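Local coordinates for protein AxyAgu115A (Amphibacillus xylanus NBRC 15112, PDB 6NPS) that probably removes glucuronic acid side groups from arabinoglucuronoxylan as an alpha-glucuronidase of glycoside hydrolase family 115, at residues 97-102 / 111-116; 264-269 / 280-285; 701-706 / 739-744. The protein carries 3 engineered substitutions. One frame throughout, in Å; residues are numbered along the deposited sequence.

Contact 1 of 3, residues 97-102 / 111-116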
loop_
_atom_site.group_PDB
_atom_site.type_symbol
_atom_site.label_atom_id
_atom_site.label_comp_id
_atom_site.label_asym_id
_atom_site.label_seq_id
_atom_site.Cartn_x
_atom_site.Cartn_y
_atom_site.Cartn_z
ATOM N N PHE A 97 -31.107 36.579 40.737
ATOM C CA PHE A 97 -30.751 37.031 42.079
ATOM C C PHE A 97 -30.496 38.529 42.088
ATOM O O PHE A 97 -30.268 39.158 41.051
ATOM C CB PHE A 97 -29.526 36.271 42.634
ATOM C CG PHE A 97 -28.303 36.437 41.805
ATOM C CD1 PHE A 97 -27.441 37.502 42.029
ATOM C CD2 PHE A 97 -28.017 35.545 40.788
ATOM C CE1 PHE A 97 -26.293 37.660 41.246
ATOM C CE2 PHE A 97 -26.881 35.691 40.011
ATOM C CZ PHE A 97 -26.019 36.759 40.243
ATOM N N LEU A 98 -30.579 39.084 43.288
ATOM C CA LEU A 98 -30.188 40.449 43.603
ATOM C C LEU A 98 -28.908 40.381 44.418
ATOM O O LEU A 98 -28.793 39.560 45.336
ATOM C CB LEU A 98 -31.296 41.143 44.402
ATOM C CG LEU A 98 -30.972 42.455 45.118
ATOM C CD1 LEU A 98 -30.865 43.620 44.107
ATOM C CD2 LEU A 98 -32.038 42.736 46.167
ATOM N N PHE A 99 -27.939 41.236 44.073
ATOM C CA PHE A 99 -26.609 41.231 44.676
ATOM C C PHE A 99 -26.371 42.705 45.000
ATOM O O PHE A 99 -26.110 43.511 44.097
ATOM C CB PHE A 99 -25.603 40.646 43.674
ATOM C CG PHE A 99 -24.212 40.441 44.201
ATOM C CD1 PHE A 99 -23.813 39.187 44.664
ATOM C CD2 PHE A 99 -23.278 41.481 44.139
ATOM C CE1 PHE A 99 -22.502 38.972 45.100
ATOM C CE2 PHE A 99 -21.956 41.299 44.575
ATOM C CZ PHE A 99 -21.569 40.032 45.060
ATOM N N GLN A 100 -26.527 43.091 46.265
ATOM C CA GLN A 100 -26.620 44.508 46.571
ATOM C C GLN A 100 -25.961 44.803 47.909
ATOM O O GLN A 100 -26.195 44.084 48.886
ATOM C CB GLN A 100 -28.089 44.955 46.600
ATOM C CG GLN A 100 -28.245 46.426 46.824
ATOM C CD GLN A 100 -29.695 46.870 46.794
ATOM O OE1 GLN A 100 -30.602 46.047 46.696
ATOM N NE2 GLN A 100 -29.918 48.181 46.895
ATOM N N VAL A 101 -25.185 45.909 47.963
ATOM C CA VAL A 101 -24.603 46.382 49.218
ATOM C C VAL A 101 -25.584 47.341 49.854
ATOM O O VAL A 101 -26.177 48.185 49.163
ATOM C CB VAL A 101 -23.231 47.051 48.989
ATOM C CG1 VAL A 101 -22.719 47.706 50.249
ATOM C CG2 VAL A 101 -22.228 46.039 48.457
ATOM N N VAL A 102 -25.760 47.227 51.179
ATOM C CA VAL A 102 -26.767 47.998 51.896
ATOM C C VAL A 102 -26.141 48.535 53.179
ATOM O O VAL A 102 -25.249 47.919 53.777
ATOM C CB VAL A 102 -28.025 47.147 52.210
ATOM C CG1 VAL A 102 -28.774 46.749 50.908
ATOM C CG2 VAL A 102 -27.615 45.926 52.957
ATOM N N LYS A 111 -22.286 47.556 57.215
ATOM C CA LYS A 111 -22.473 47.328 55.791
ATOM C C LYS A 111 -22.721 45.852 55.606
ATOM O O LYS A 111 -22.174 45.030 56.344
ATOM C CB LYS A 111 -21.262 47.719 54.899
ATOM C CG LYS A 111 -20.775 49.148 55.011
ATOM C CD LYS A 111 -21.814 50.154 54.498
ATOM C CE LYS A 111 -22.027 50.084 52.985
ATOM N NZ LYS A 111 -22.652 51.359 52.488
ATOM N N ALA A 112 -23.544 45.518 54.622
ATOM C CA ALA A 112 -23.763 44.127 54.292
ATOM C C ALA A 112 -23.872 43.983 52.784
ATOM O O ALA A 112 -24.389 44.862 52.078
ATOM C CB ALA A 112 -25.029 43.560 54.962
ATOM N N LEU A 113 -23.391 42.854 52.304
ATOM C CA LEU A 113 -23.692 42.410 50.961
ATOM C C LEU A 113 -24.937 41.525 51.047
ATOM O O LEU A 113 -24.925 40.503 51.745
ATOM C CB LEU A 113 -22.492 41.662 50.391
ATOM C CG LEU A 113 -22.720 40.908 49.085
ATOM C CD1 LEU A 113 -23.227 41.884 48.032
ATOM C CD2 LEU A 113 -21.417 40.241 48.637
ATOM N N VAL A 114 -26.019 41.910 50.371
ATOM C CA VAL A 114 -27.243 41.107 50.390
ATOM C C VAL A 114 -27.302 40.274 49.114
ATOM O O VAL A 114 -27.099 40.793 48.008
ATOM C CB VAL A 114 -28.499 41.983 50.548
ATOM C CG1 VAL A 114 -29.755 41.115 50.492
ATOM C CG2 VAL A 114 -28.447 42.707 51.881
ATOM N N ILE A 115 -27.537 38.973 49.264
ATOM C CA ILE A 115 -27.636 38.058 48.125
ATOM C C ILE A 115 -29.004 37.387 48.249
ATOM O O ILE A 115 -29.197 36.521 49.104
ATOM C CB ILE A 115 -26.488 37.048 48.095
ATOM C CG1 ILE A 115 -25.151 37.790 48.200
ATOM C CG2 ILE A 115 -26.565 36.135 46.826
ATOM C CD1 ILE A 115 -23.910 36.913 48.042
ATOM N N ALA A 116 -29.969 37.837 47.448
ATOM C CA ALA A 116 -31.347 37.348 47.496
ATOM C C ALA A 116 -31.682 36.607 46.197
ATOM O O ALA A 116 -31.719 37.220 45.129
ATOM C CB ALA A 116 -32.319 38.506 47.720
#
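Leu113 lays its CD1 methyl almost squarely over the ring of Phe99, 3.8 Å from the centroid and 14° off the ring normal, a CH-pi contact within an antiparallel beta hairpin. Its second methyl, CD2, meets the tip of the ring, 3.6 Å from Phe99 CZ. In Phe99 the CG is anti to the backbone N (chi1 -174°), which swings the ring toward the partner strand. Ile115, paired with Phe99 at a non-hydrogen-bonded position, runs alongside, pointing the same way, with CD1 3.9 Å from Phe99 CE1.

On the reverse face Val102 and Val114 cross at about a right angle, and their CG2 atoms are pressed to 3.5 Å, tighter than normal contact. Six backbone hydrogen bonds form three reciprocal pairs; the shortest runs from Val114 N to Gln100 O, 2.6 Å. An alanine here, lacking the Phe99 ring that Leu113 CD1 covers and Ile115 CD1 touches, would probably leave both side chains less firmly packed.

Further out, strands 160-162 and 64-69 flank the hairpin in a mixed four-stranded sheet. Helix 120-133 packs on the side of the sheet that carries Phe99, through Leu130 and Lys133, with His129 meeting the ring edge-to-face, while Leu76 and Leu79 of helix 74-81 cover Val114. Backbone hydrogen bonds thus set the register of the strands, while the side chains on both faces meet mainly through apolar contacts.

Contact 2 of 3, residues 264-269 / 280-285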
loop_
_atom_site.group_PDB
_atom_site.type_symbol
_atom_site.label_atom_id
_atom_site.label_comp_id
_atom_site.label_asym_id
_atom_site.label_seq_id
_atom_site.Cartn_x
_atom_site.Cartn_y
_atom_site.Cartn_z
ATOM N N ASP A 264 -40.435 -14.767 36.374
ATOM C CA ASP A 264 -41.485 -14.712 37.382
ATOM C C ASP A 264 -41.600 -13.329 38.005
ATOM O O ASP A 264 -42.155 -13.187 39.094
ATOM C CB ASP A 264 -41.233 -15.763 38.454
ATOM C CG ASP A 264 -41.174 -17.149 37.872
ATOM O OD1 ASP A 264 -41.947 -17.398 36.919
ATOM O OD2 ASP A 264 -40.375 -17.986 38.347
ATOM N N SER A 265 -41.068 -12.327 37.336
ATOM C CA SER A 265 -41.095 -10.953 37.801
ATOM C C SER A 265 -42.392 -10.267 37.419
ATOM O O SER A 265 -42.924 -10.481 36.335
ATOM C CB SER A 265 -39.923 -10.187 37.209
ATOM O OG SER A 265 -39.958 -8.865 37.672
ATOM N N ILE A 266 -42.886 -9.400 38.305
ATOM C CA ILE A 266 -43.991 -8.515 37.934
ATOM C C ILE A 266 -43.643 -7.598 36.770
ATOM O O ILE A 266 -44.540 -6.966 36.197
ATOM C CB ILE A 266 -44.454 -7.633 39.121
ATOM C CG1 ILE A 266 -43.259 -6.916 39.746
ATOM C CG2 ILE A 266 -45.274 -8.456 40.094
ATOM C CD1 ILE A 266 -43.633 -5.688 40.592
ATOM N N TYR A 267 -42.360 -7.474 36.425
ATOM C CA TYR A 267 -41.937 -6.641 35.306
ATOM C C TYR A 267 -41.667 -7.443 34.034
ATOM O O TYR A 267 -41.198 -6.866 33.037
ATOM C CB TYR A 267 -40.693 -5.834 35.683
ATOM C CG TYR A 267 -40.815 -5.082 36.980
ATOM C CD1 TYR A 267 -39.985 -5.368 38.052
ATOM C CD2 TYR A 267 -41.771 -4.095 37.145
ATOM C CE1 TYR A 267 -40.102 -4.680 39.250
ATOM C CE2 TYR A 267 -41.898 -3.396 38.336
ATOM C CZ TYR A 267 -41.060 -3.689 39.375
ATOM O OH TYR A 267 -41.161 -2.991 40.550
ATOM N N GLY A 268 -41.943 -8.746 34.047
ATOM C CA GLY A 268 -41.728 -9.603 32.882
ATOM C C GLY A 268 -40.244 -9.780 32.580
ATOM O O GLY A 268 -39.354 -9.441 33.381
ATOM N N ASP A 269 -39.977 -10.305 31.383
ATOM C CA ASP A 269 -38.602 -10.592 30.951
ATOM C C ASP A 269 -38.443 -10.309 29.453
ATOM O O ASP A 269 -38.000 -11.149 28.669
ATOM C CB ASP A 269 -38.194 -12.033 31.265
ATOM C CG ASP A 269 -36.692 -12.170 31.474
ATOM O OD1 ASP A 269 -36.254 -13.163 32.096
ATOM O OD2 ASP A 269 -35.950 -11.276 31.020
ATOM N N ILE A 280 -43.835 -4.083 31.495
ATOM C CA ILE A 280 -43.173 -2.803 31.234
ATOM C C ILE A 280 -43.959 -1.655 31.853
ATOM O O ILE A 280 -43.378 -0.703 32.370
ATOM C CB ILE A 280 -42.962 -2.581 29.725
ATOM C CG1 ILE A 280 -42.090 -3.683 29.142
ATOM C CG2 ILE A 280 -42.252 -1.233 29.495
ATOM C CD1 ILE A 280 -40.685 -3.706 29.777
ATOM N N THR A 281 -45.290 -1.751 31.858
ATOM C CA THR A 281 -46.124 -0.707 32.453
ATOM C C THR A 281 -45.925 -0.614 33.961
ATOM O O THR A 281 -45.820 0.488 34.509
ATOM C CB THR A 281 -47.590 -0.997 32.133
ATOM O OG1 THR A 281 -47.788 -0.863 30.724
ATOM C CG2 THR A 281 -48.508 -0.053 32.878
ATOM N N LYS A 282 -45.912 -1.762 34.655
ATOM C CA LYS A 282 -45.675 -1.750 36.096
ATOM C C LYS A 282 -44.241 -1.348 36.404
ATOM O O LYS A 282 -43.978 -0.707 37.429
ATOM C CB LYS A 282 -46.022 -3.138 36.712
ATOM C CG LYS A 282 -45.927 -3.171 38.247
ATOM C CD LYS A 282 -47.249 -2.793 38.939
ATOM C CE LYS A 282 -47.261 -3.203 40.414
ATOM N NZ LYS A 282 -48.315 -4.215 40.726
ATOM N N PHE A 283 -43.313 -1.639 35.493
ATOM C CA PHE A 283 -41.952 -1.150 35.644
ATOM C C PHE A 283 -41.913 0.379 35.661
ATOM O O PHE A 283 -41.318 0.982 36.565
ATOM C CB PHE A 283 -41.089 -1.748 34.525
ATOM C CG PHE A 283 -39.633 -1.366 34.588
ATOM C CD1 PHE A 283 -38.831 -1.771 35.654
ATOM C CD2 PHE A 283 -39.059 -0.651 33.546
ATOM C CE1 PHE A 283 -37.449 -1.404 35.679
ATOM C CE2 PHE A 283 -37.698 -0.272 33.562
ATOM C CZ PHE A 283 -36.886 -0.672 34.632
ATOM N N TRP A 284 -42.581 1.026 34.689
ATOM C CA TRP A 284 -42.633 2.486 34.616
ATOM C C TRP A 284 -43.410 3.075 35.790
ATOM O O TRP A 284 -43.032 4.124 36.329
ATOM C CB TRP A 284 -43.252 2.913 33.279
ATOM C CG TRP A 284 -42.344 2.644 32.098
ATOM C CD1 TRP A 284 -40.979 2.574 32.122
ATOM C CD2 TRP A 284 -42.731 2.436 30.734
ATOM N NE1 TRP A 284 -40.495 2.330 30.849
ATOM C CE2 TRP A 284 -41.558 2.249 29.986
ATOM C CE3 TRP A 284 -43.956 2.427 30.074
ATOM C CZ2 TRP A 284 -41.573 2.013 28.610
ATOM C CZ3 TRP A 284 -43.965 2.199 28.688
ATOM C CH2 TRP A 284 -42.787 1.988 27.984
ATOM N N GLU A 285 -44.492 2.415 36.191
ATOM C CA GLU A 285 -45.253 2.839 37.368
ATOM C C GLU A 285 -44.405 2.820 38.646
ATOM O O GLU A 285 -44.424 3.775 39.433
ATOM C CB GLU A 285 -46.478 1.929 37.551
ATOM C CG GLU A 285 -47.280 2.299 38.768
ATOM C CD GLU A 285 -48.334 1.238 39.139
ATOM O OE1 GLU A 285 -48.557 0.298 38.345
ATOM O OE2 GLU A 285 -48.923 1.352 40.235
#
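An ST turn overlapping a type I beta turn presents the side chain of Tyr267 to helix 277-291, which lies in the connection between strands 241-242 and 298-300 of the family's TIM barrel. Ser265 makes both turns: its OG accepts from Tyr267 N at 3.0 Å, and its carbonyl oxygen accepts from the backbone N of Gly268. With Tyr267 thus held, its CG stands anti to the carbonyl carbon and beside the backbone N (chi1 -51°), and the ring swings over to the helix.

Phe283 answers from the helix with its CG anti to the backbone N (chi1 -178°). The two side chains cross at about a right angle, and the rings form a T-shaped pair in which the edge of Phe283 addresses the face of Tyr267, centroids 5.6 Å apart and planes at 74°. CD1 of Phe283 stands toward the rim of that face. The opposite face is covered from within the turn: CG1 of Ile266, in the crowded position between its own backbone N and carbonyl carbon, lies 3.8 Å above the plane over the centre of the Tyr267 ring.

With CG anti to its backbone N, Lys282 sets that carbon against Tyr267 CE2 and Ile266 CD1, the latter at 4.1 Å; the bend at the second torsion turns only the rest of the chain. The phenol OH reaches beyond these carbons to a hydrogen bond with OD2 of Asp286, and the carbonyl oxygen of Tyr267 takes hydrogen bonds from the OH of Tyr257 and ND2 of Asn276. Tyr257 also meets the Phe283 ring edge-to-face. One edge of the tyrosine ring presses directly on the helix backbone, where Tyr267 CE2 is 3.5 Å from Lys282 O and Tyr267 CD2 is 3.3 Å from Phe283 CA.

Contact 3 of 3, residues 701-706 / 739-744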
loop_
_atom_site.group_PDB
_atom_site.type_symbol
_atom_site.label_atom_id
_atom_site.label_comp_id
_atom_site.label_asym_id
_atom_site.label_seq_id
_atom_site.Cartn_x
_atom_site.Cartn_y
_atom_site.Cartn_z
ATOM N N SER A 701 11.876 26.113 -3.879
ATOM C CA SER A 701 13.010 25.253 -3.572
ATOM C C SER A 701 12.802 23.862 -4.133
ATOM O O SER A 701 11.680 23.452 -4.447
ATOM C CB SER A 701 13.286 25.180 -2.061
ATOM O OG SER A 701 12.191 24.713 -1.330
ATOM N N PHE A 702 13.922 23.156 -4.296
ATOM C CA PHE A 702 13.889 21.727 -4.574
ATOM C C PHE A 702 14.895 21.044 -3.666
ATOM O O PHE A 702 15.747 21.700 -3.057
ATOM C CB PHE A 702 14.158 21.444 -6.065
ATOM C CG PHE A 702 15.519 21.844 -6.562
ATOM C CD1 PHE A 702 15.754 23.137 -7.070
ATOM C CD2 PHE A 702 16.564 20.922 -6.566
ATOM C CE1 PHE A 702 17.017 23.486 -7.578
ATOM C CE2 PHE A 702 17.816 21.250 -7.065
ATOM C CZ PHE A 702 18.062 22.545 -7.581
ATOM N N THR A 703 14.805 19.709 -3.569
ATOM C CA THR A 703 15.651 18.964 -2.657
ATOM C C THR A 703 16.421 17.914 -3.433
ATOM O O THR A 703 15.938 17.380 -4.439
ATOM C CB THR A 703 14.783 18.344 -1.534
ATOM O OG1 THR A 703 14.123 19.415 -0.851
ATOM C CG2 THR A 703 15.616 17.559 -0.502
ATOM N N ILE A 704 17.640 17.647 -2.972
ATOM C CA ILE A 704 18.478 16.553 -3.456
ATOM C C ILE A 704 18.719 15.602 -2.282
ATOM O O ILE A 704 19.143 16.048 -1.209
ATOM C CB ILE A 704 19.815 17.077 -4.018
ATOM C CG1 ILE A 704 19.584 18.166 -5.069
ATOM C CG2 ILE A 704 20.675 15.934 -4.616
ATOM C CD1 ILE A 704 20.836 18.980 -5.358
ATOM N N SER A 705 18.455 14.292 -2.490
ATOM C CA SER A 705 18.424 13.308 -1.418
ATOM C C SER A 705 19.215 12.068 -1.774
ATOM O O SER A 705 19.141 11.568 -2.905
ATOM C CB SER A 705 16.993 12.848 -1.093
ATOM O OG SER A 705 16.204 13.954 -0.754
ATOM N N SER A 706 19.892 11.530 -0.760
ATOM C CA SER A 706 20.633 10.273 -0.863
ATOM C C SER A 706 19.709 9.050 -0.894
ATOM O O SER A 706 18.768 8.933 -0.098
ATOM C CB SER A 706 21.567 10.105 0.341
ATOM O OG SER A 706 22.542 11.125 0.388
ATOM N N SER A 739 20.433 14.890 2.745
ATOM C CA SER A 739 19.705 15.667 1.759
ATOM C C SER A 739 20.183 17.105 1.828
ATOM O O SER A 739 20.848 17.510 2.781
ATOM C CB SER A 739 18.173 15.581 1.960
ATOM O OG SER A 739 17.760 16.033 3.228
ATOM N N GLU A 740 19.864 17.859 0.782
ATOM C CA GLU A 740 20.155 19.285 0.717
ATOM C C GLU A 740 18.985 19.991 0.039
ATOM O O GLU A 740 18.474 19.517 -0.981
ATOM C CB GLU A 740 21.460 19.518 -0.045
ATOM C CG GLU A 740 21.814 20.985 -0.273
ATOM C CD GLU A 740 22.438 21.650 0.946
ATOM O OE1 GLU A 740 22.556 20.979 1.989
ATOM O OE2 GLU A 740 22.811 22.844 0.858
ATOM N N THR A 741 18.527 21.098 0.612
ATOM C CA THR A 741 17.473 21.900 0.003
ATOM C C THR A 741 18.099 23.059 -0.764
ATOM O O THR A 741 18.894 23.817 -0.202
ATOM C CB THR A 741 16.517 22.412 1.074
ATOM O OG1 THR A 741 15.825 21.302 1.660
ATOM C CG2 THR A 741 15.514 23.404 0.474
ATOM N N ILE A 742 17.782 23.177 -2.050
ATOM C CA ILE A 742 18.349 24.227 -2.891
ATOM C C ILE A 742 17.277 25.289 -3.066
ATOM O O ILE A 742 16.152 24.980 -3.491
ATOM C CB ILE A 742 18.818 23.680 -4.255
ATOM C CG1 ILE A 742 19.689 22.406 -4.096
ATOM C CG2 ILE A 742 19.516 24.807 -5.098
ATOM C CD1 ILE A 742 20.971 22.571 -3.305
ATOM N N HIS A 743 17.600 26.534 -2.713
ATOM C CA HIS A 743 16.677 27.634 -2.945
ATOM C C HIS A 743 16.897 28.231 -4.322
ATOM O O HIS A 743 18.034 28.400 -4.777
ATOM C CB HIS A 743 16.825 28.690 -1.850
ATOM C CG HIS A 743 16.748 28.086 -0.491
ATOM N ND1 HIS A 743 15.549 27.759 0.104
ATOM C CD2 HIS A 743 17.718 27.638 0.338
ATOM C CE1 HIS A 743 15.785 27.179 1.265
ATOM N NE2 HIS A 743 17.094 27.107 1.437
ATOM N N VAL A 744 15.794 28.575 -4.975
ATOM C CA VAL A 744 15.812 29.131 -6.320
ATOM C C VAL A 744 15.405 30.600 -6.236
ATOM O O VAL A 744 14.444 30.934 -5.539
ATOM C CB VAL A 744 14.859 28.366 -7.255
ATOM C CG1 VAL A 744 14.965 28.915 -8.661
ATOM C CG2 VAL A 744 15.212 26.872 -7.270
#
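On the face of this antiparallel strand pair that carries Phe702, Ile704 and Ile742, the branched side chain of Ile742 forms the bump, and it fits between Phe702 and Ile704 of the facing strand. Phe702 takes the crowded first torsion, with CG between its backbone N and carbonyl carbon (chi1 64°). Its ring therefore lies along Ile742, the two side chains pointing the same way, and CB of Ile742 sits over the ring face, off centre, 3.6 Å from Phe702 CZ. Val744 closes in at the ring edge, its CG2 3.8 Å from Phe702 CD1. Against another side of Ile742, Ile704 CD1 lies 3.8 Å from Ile742 CG1.

The reverse face carries serines and threonines, with the exposed ring of His743 at one end beside Ser701 CB. Thr741 sets its CG2 methyl against Ser701 CB at 3.8 Å, while the hydroxyls of Ser701 and Thr703 are both hydrogen-bonded to the carboxylate of Asp671. Four backbone hydrogen bonds hold the register; that from Ile742 N to Phe702 O, 2.7 Å, runs nearly along the C=O axis.

Strand 700-706 lies between 739-746 and 666-670 in a five-stranded antiparallel sheet, and Phe702 also packs on Val668 and Ile670 of the latter. Across the interior, Tyr714 and Ile716 of strand 712-718, with Leu732 of strand 729-732, meet the side chains of Ile704, Glu740 and Ile742, as in a two-sheet beta sandwich.

The three contacts share no structural element, their centres lying about 52 to 75 Å apart, with contact 3 across the centre of the chain from the others. Contacts 1 and 3 are both antiparallel strand pairs with a phenylalanine ring against an aliphatic branch. Contact 1 is almost wholly buried, with a helix on each side and a loop completing one cover, whereas contact 3 has one largely apolar face turned to a second sheet and a more polar, partly exposed face of hydroxyls and a histidine. Contact 2, partly buried, joins loop to helix at the periphery of the barrel region. Backbone hydrogen bonds join segments only in the strand pairs; in contact 2 a ring meets side chain and helix backbone.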